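Local coordinates for haloacid dehalogenase domain protein hydrolase (Planctomyces limnophilus, PDB 4OVY) that is probably a hydrolase of the haloacid dehalogenase superfamily, perhaps a phosphatase, and holds a calcium ion at its metal site, at residues A[20-23]-A[29-32]; A[215-220]-A[242-247]. All blocks are in the same frame, centred on the assembly; numbering follows the deposited sequence. Where two conformers were deposited one is given.

Interaction 1: residues A[20-23]-A[29-32]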
loop_
_atom_site.group_PDB
_atom_site.type_symbol
_atom_site.label_atom_id
_atom_site.label_comp_id
_atom_site.label_asym_id
_atom_site.label_seq_id
_atom_site.Cartn_x
_atom_site.Cartn_y
_atom_site.Cartn_z
ATOM N N VAL A 20 15.596 12.117 15.860
ATOM C CA VAL A 20 14.864 12.954 14.916
ATOM C C VAL A 20 15.717 14.161 14.505
ATOM O O VAL A 20 15.788 14.500 13.328
ATOM C CB VAL A 20 13.494 13.383 15.470
ATOM C CG1 VAL A 20 12.845 14.430 14.567
ATOM C CG2 VAL A 20 12.590 12.157 15.599
ATOM N N LYS A 21 16.383 14.789 15.465
ATOM C CA LYS A 21 17.280 15.896 15.146
ATOM C C LYS A 21 18.381 15.462 14.187
ATOM O O LYS A 21 18.679 16.147 13.207
ATOM C CB LYS A 21 17.916 16.457 16.411
ATOM C CG LYS A 21 18.654 17.771 16.178
ATOM C CD LYS A 21 18.983 18.458 17.489
ATOM C CE LYS A 21 17.739 18.930 18.239
ATOM N NZ LYS A 21 16.912 19.876 17.441
ATOM N N SER A 22 18.974 14.308 14.475
ATOM C CA SER A 22 20.110 13.816 13.713
ATOM C C SER A 22 19.741 13.485 12.267
ATOM O O SER A 22 20.501 13.785 11.346
ATOM C CB SER A 22 20.688 12.581 14.394
ATOM O OG SER A 22 21.820 12.117 13.692
ATOM N N VAL A 23 18.573 12.883 12.060
ATOM C CA VAL A 23 18.191 12.482 10.710
ATOM C C VAL A 23 17.516 13.590 9.888
ATOM O O VAL A 23 17.342 13.436 8.686
ATOM C CB VAL A 23 17.316 11.206 10.698
ATOM C CG1 VAL A 23 18.023 10.059 11.414
ATOM C CG2 VAL A 23 15.926 11.469 11.261
ATOM N N PRO A 29 25.646 13.737 9.562
ATOM C CA PRO A 29 26.077 12.490 8.928
ATOM C C PRO A 29 24.973 11.440 8.787
ATOM O O PRO A 29 25.089 10.561 7.934
ATOM C CB PRO A 29 27.185 11.976 9.861
ATOM C CG PRO A 29 26.933 12.636 11.171
ATOM C CD PRO A 29 26.339 13.975 10.841
ATOM N N ARG A 30 23.934 11.533 9.624
ATOM C CA ARG A 30 22.795 10.605 9.587
ATOM C C ARG A 30 21.576 11.159 8.851
ATOM O O ARG A 30 20.492 10.573 8.931
ATOM C CB ARG A 30 22.358 10.229 11.009
ATOM C CG ARG A 30 23.469 9.710 11.905
ATOM C CD ARG A 30 22.929 8.784 12.995
ATOM N NE ARG A 30 22.319 9.495 14.118
ATOM C CZ ARG A 30 21.814 8.891 15.192
ATOM N NH1 ARG A 30 21.279 9.606 16.174
ATOM N NH2 ARG A 30 21.844 7.569 15.290
ATOM N N PHE A 31 21.740 12.271 8.135
ATOM C CA PHE A 31 20.631 12.910 7.441
ATOM C C PHE A 31 19.920 11.917 6.516
ATOM O O PHE A 31 20.553 11.236 5.722
ATOM C CB PHE A 31 21.110 14.117 6.630
ATOM C CG PHE A 31 20.013 14.807 5.872
ATOM C CD1 PHE A 31 19.191 15.723 6.506
ATOM C CD2 PHE A 31 19.805 14.541 4.530
ATOM C CE1 PHE A 31 18.182 16.366 5.812
ATOM C CE2 PHE A 31 18.796 15.177 3.831
ATOM C CZ PHE A 31 17.983 16.089 4.472
ATOM N N VAL A 32 18.605 11.827 6.669
ATOM C CA VAL A 32 17.771 11.015 5.804
ATOM C C VAL A 32 16.922 11.958 4.963
ATOM O O VAL A 32 16.205 12.797 5.513
ATOM C CB VAL A 32 16.862 10.099 6.642
ATOM C CG1 VAL A 32 15.879 9.342 5.765
ATOM C CG2 VAL A 32 17.706 9.134 7.448
#
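Two hydrogen bonds tie Ser-22 and Val-23, near the end of helix 11-24, to Arg-30 and Val-32 of the following loop. The side-chain bond runs from Arg-30 NE to Ser-22 OG, 2.7 Å long with an angle of 163° at the hydrogen, in the conformer given; a second was modelled for Arg-30, so the bond may not always be held. OG sits only 11° out of the guanidinium plane, met at the edge of the group by the inner N-H. The bend at chi3 (-79°) turns NE back to Ser-22 OG; Arg-30 CB, placed by the backbone, lies 3.3 Å from the same oxygen. An alanine in place of Ser-22 would probably leave the NE-H of this conformer without its acceptor and the guanidinium freer to swing.

The backbone bond, Val-32 N to Val-23 O, is 2.9 Å long and almost straight at the hydrogen. Phe-31 CA shares the acceptor Val-23 O at 3.6 Å, and in return Val-23 CA lies 3.5 Å from Arg-30 O.

Apolar contact is slight. Val-23 and Val-32 run alongside each other in a common direction, with Val-23 CB 3.9 Å from Val-32 CG2, while Val-23 also packs on Phe-155.

Ser-28 OG is hydrogen-bonded to both Ser-22 O and Arg-30 N. The whole is a helix C-terminus on which the chain doubles back, its late carbonyls taken up by the loop leading to strand 38-41.

Interaction 2: residues A[215-220]-A[242-247]; sequences GKPVGI and LEYVTS
Pro-217 lays its CB over one face of the Tyr-244 ring, joining helix 215-223 to helix 239-246. The evidence for a CH-pi contact is positional: CB is 4.3 Å from the ring centroid and 25° off the ring normal. The offset is toward the root of the ring, since Pro-217 CB is 4.0 Å from both CG and CD2 of Tyr-244. Pro-217 CG continues the contact onto the tyrosine's methylene, 4.1 Å from Tyr-244 CB.

Ile-220, one turn further along, comes to the same ring differently. Its CG2 methyl lies at the edge, near the ring plane, 4.1 Å from Tyr-244 CE2. That methyl is anti to the backbone N of Ile-220, and Tyr-244 CG is likewise anti to its own N (chi1 178°), which extends the ring toward the opposing helix.

In the next shell, Pro-228 touches both Ile-220 and Tyr-244, and Leu-201 of the second subunit packs on the tyrosine. Arg-227 bonds to Tyr-244 O. Beside Pro-217, Lys-216 forms salt bridges through NZ with Asp-42, a calcium ligand here, and Asp-238, a known calcium site that does not hold the ion in this chain.

Across the two segments the contact thus rests on dispersion and one weakly oriented CH-pi contact, without a hydrogen bond between them. The fit of a buried proline and isoleucine to one aromatic ring is consistent with close apolar packing of the two helices.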
loop_
_atom_site.group_PDB
_atom_site.type_symbol
_atom_site.label_atom_id
_atom_site.label_comp_id
_atom_site.label_asym_id
_atom_site.label_seq_id
_atom_site.Cartn_x
_atom_site.Cartn_y
_atom_site.Cartn_z
ATOM N N GLY A 215 5.345 -11.634 9.216
ATOM C CA GLY A 215 4.520 -10.981 8.223
ATOM C C GLY A 215 4.715 -9.472 8.165
ATOM O O GLY A 215 4.481 -8.875 7.120
ATOM N N LYS A 216 5.132 -8.842 9.265
ATOM C CA LYS A 216 5.202 -7.369 9.280
ATOM C C LYS A 216 6.249 -6.802 8.317
ATOM O O LYS A 216 5.937 -5.885 7.552
ATOM C CB LYS A 216 5.336 -6.808 10.707
ATOM C CG LYS A 216 4.072 -7.006 11.537
ATOM C CD LYS A 216 4.002 -6.122 12.778
ATOM C CE LYS A 216 2.684 -6.337 13.512
ATOM N NZ LYS A 216 2.429 -5.294 14.538
ATOM N N PRO A 217 7.477 -7.352 8.310
ATOM C CA PRO A 217 8.430 -6.873 7.300
ATOM C C PRO A 217 7.965 -7.133 5.866
ATOM O O PRO A 217 8.255 -6.347 4.969
ATOM C CB PRO A 217 9.713 -7.640 7.627
ATOM C CG PRO A 217 9.584 -8.007 9.062
ATOM C CD PRO A 217 8.116 -8.226 9.307
ATOM N N VAL A 218 7.230 -8.219 5.655
ATOM C CA VAL A 218 6.676 -8.511 4.338
ATOM C C VAL A 218 5.613 -7.468 3.958
ATOM O O VAL A 218 5.616 -6.943 2.844
ATOM C CB VAL A 218 6.084 -9.934 4.277
ATOM C CG1 VAL A 218 5.345 -10.161 2.973
ATOM C CG2 VAL A 218 7.188 -10.973 4.440
ATOM N N GLY A 219 4.706 -7.166 4.880
ATOM C CA GLY A 219 3.664 -6.173 4.603
ATOM C C GLY A 219 4.278 -4.805 4.335
ATOM O O GLY A 219 3.890 -4.100 3.400
ATOM N N ILE A 220 5.262 -4.445 5.147
ATOM C CA ILE A 220 5.963 -3.177 4.982
ATOM C C ILE A 220 6.646 -3.119 3.616
ATOM O O ILE A 220 6.487 -2.153 2.876
ATOM C CB ILE A 220 6.982 -2.972 6.117
ATOM C CG1 ILE A 220 6.256 -2.672 7.434
ATOM C CG2 ILE A 220 7.955 -1.846 5.794
ATOM C CD1 ILE A 220 7.116 -2.841 8.667
ATOM N N LEU A 242 10.771 -4.580 14.267
ATOM C CA LEU A 242 11.841 -3.803 14.909
ATOM C C LEU A 242 13.222 -4.231 14.401
ATOM O O LEU A 242 14.072 -3.394 14.095
ATOM C CB LEU A 242 11.764 -3.942 16.428
ATOM C CG LEU A 242 10.501 -3.375 17.099
ATOM C CD1 LEU A 242 10.360 -3.878 18.530
ATOM C CD2 LEU A 242 10.502 -1.863 17.074
ATOM N N GLU A 243 13.429 -5.542 14.289
ATOM C CA GLU A 243 14.700 -6.088 13.805
ATOM C C GLU A 243 15.017 -5.630 12.376
ATOM O O GLU A 243 16.150 -5.241 12.063
ATOM C CB GLU A 243 14.652 -7.613 13.875
ATOM C CG GLU A 243 15.933 -8.328 13.517
ATOM C CD GLU A 243 15.817 -9.818 13.774
ATOM O OE1 GLU A 243 14.984 -10.473 13.112
ATOM O OE2 GLU A 243 16.543 -10.326 14.655
ATOM N N TYR A 244 14.000 -5.659 11.524
ATOM C CA TYR A 244 14.115 -5.235 10.137
ATOM C C TYR A 244 14.594 -3.788 10.053
ATOM O O TYR A 244 15.410 -3.442 9.198
ATOM C CB TYR A 244 12.750 -5.417 9.449
ATOM C CG TYR A 244 12.668 -4.974 8.005
ATOM C CD1 TYR A 244 13.576 -5.431 7.055
ATOM C CD2 TYR A 244 11.651 -4.124 7.581
ATOM C CE1 TYR A 244 13.492 -5.027 5.730
ATOM C CE2 TYR A 244 11.557 -3.717 6.261
ATOM C CZ TYR A 244 12.471 -4.174 5.336
ATOM O OH TYR A 244 12.367 -3.771 4.024
ATOM N N VAL A 245 14.098 -2.961 10.965
ATOM C CA VAL A 245 14.440 -1.537 11.015
ATOM C C VAL A 245 15.809 -1.251 11.654
ATOM O O VAL A 245 16.545 -0.377 11.178
ATOM C CB VAL A 245 13.329 -0.754 11.756
ATOM C CG1 VAL A 245 13.768 0.667 12.094
ATOM C CG2 VAL A 245 12.062 -0.740 10.908
ATOM N N THR A 246 16.162 -1.985 12.709
ATOM C CA THR A 246 17.337 -1.635 13.522
ATOM C C THR A 246 18.603 -2.456 13.276
ATOM O O THR A 246 19.693 -1.973 13.557
ATOM C CB THR A 246 17.037 -1.750 15.030
ATOM O OG1 THR A 246 16.801 -3.121 15.371
ATOM C CG2 THR A 246 15.834 -0.898 15.426
ATOM N N SER A 247 18.462 -3.688 12.794
ATOM C CA SER A 247 19.580 -4.651 12.791
ATOM C C SER A 247 20.381 -4.649 11.498
ATOM O O SER A 247 20.027 -3.965 10.539
ATOM C CB SER A 247 19.064 -6.065 13.085
ATOM O OG SER A 247 18.540 -6.134 14.402
#

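Overall arrangement
Interaction 2 is buried, its centre about 15 Å from the centre of the chain, whereas interaction 1 lies at the surface, its centre about 26 Å from the centre of the chain. They share no element: 20-23 with 29-32 joins one helix to the loop that follows it, while 215-220 with 242-247 pairs two helices between which strand 230-233 comes in the sequence. The chemistry follows the setting. The outer contact relies on directional hydrogen bonds and an arginine, the inner one on apolar groups around an aromatic ring. The two do not touch. Interaction 2 lies nearer the metal site, the side chain of Ile-220 being about 9 Å from that of Asp-42, and it meets the second subunit.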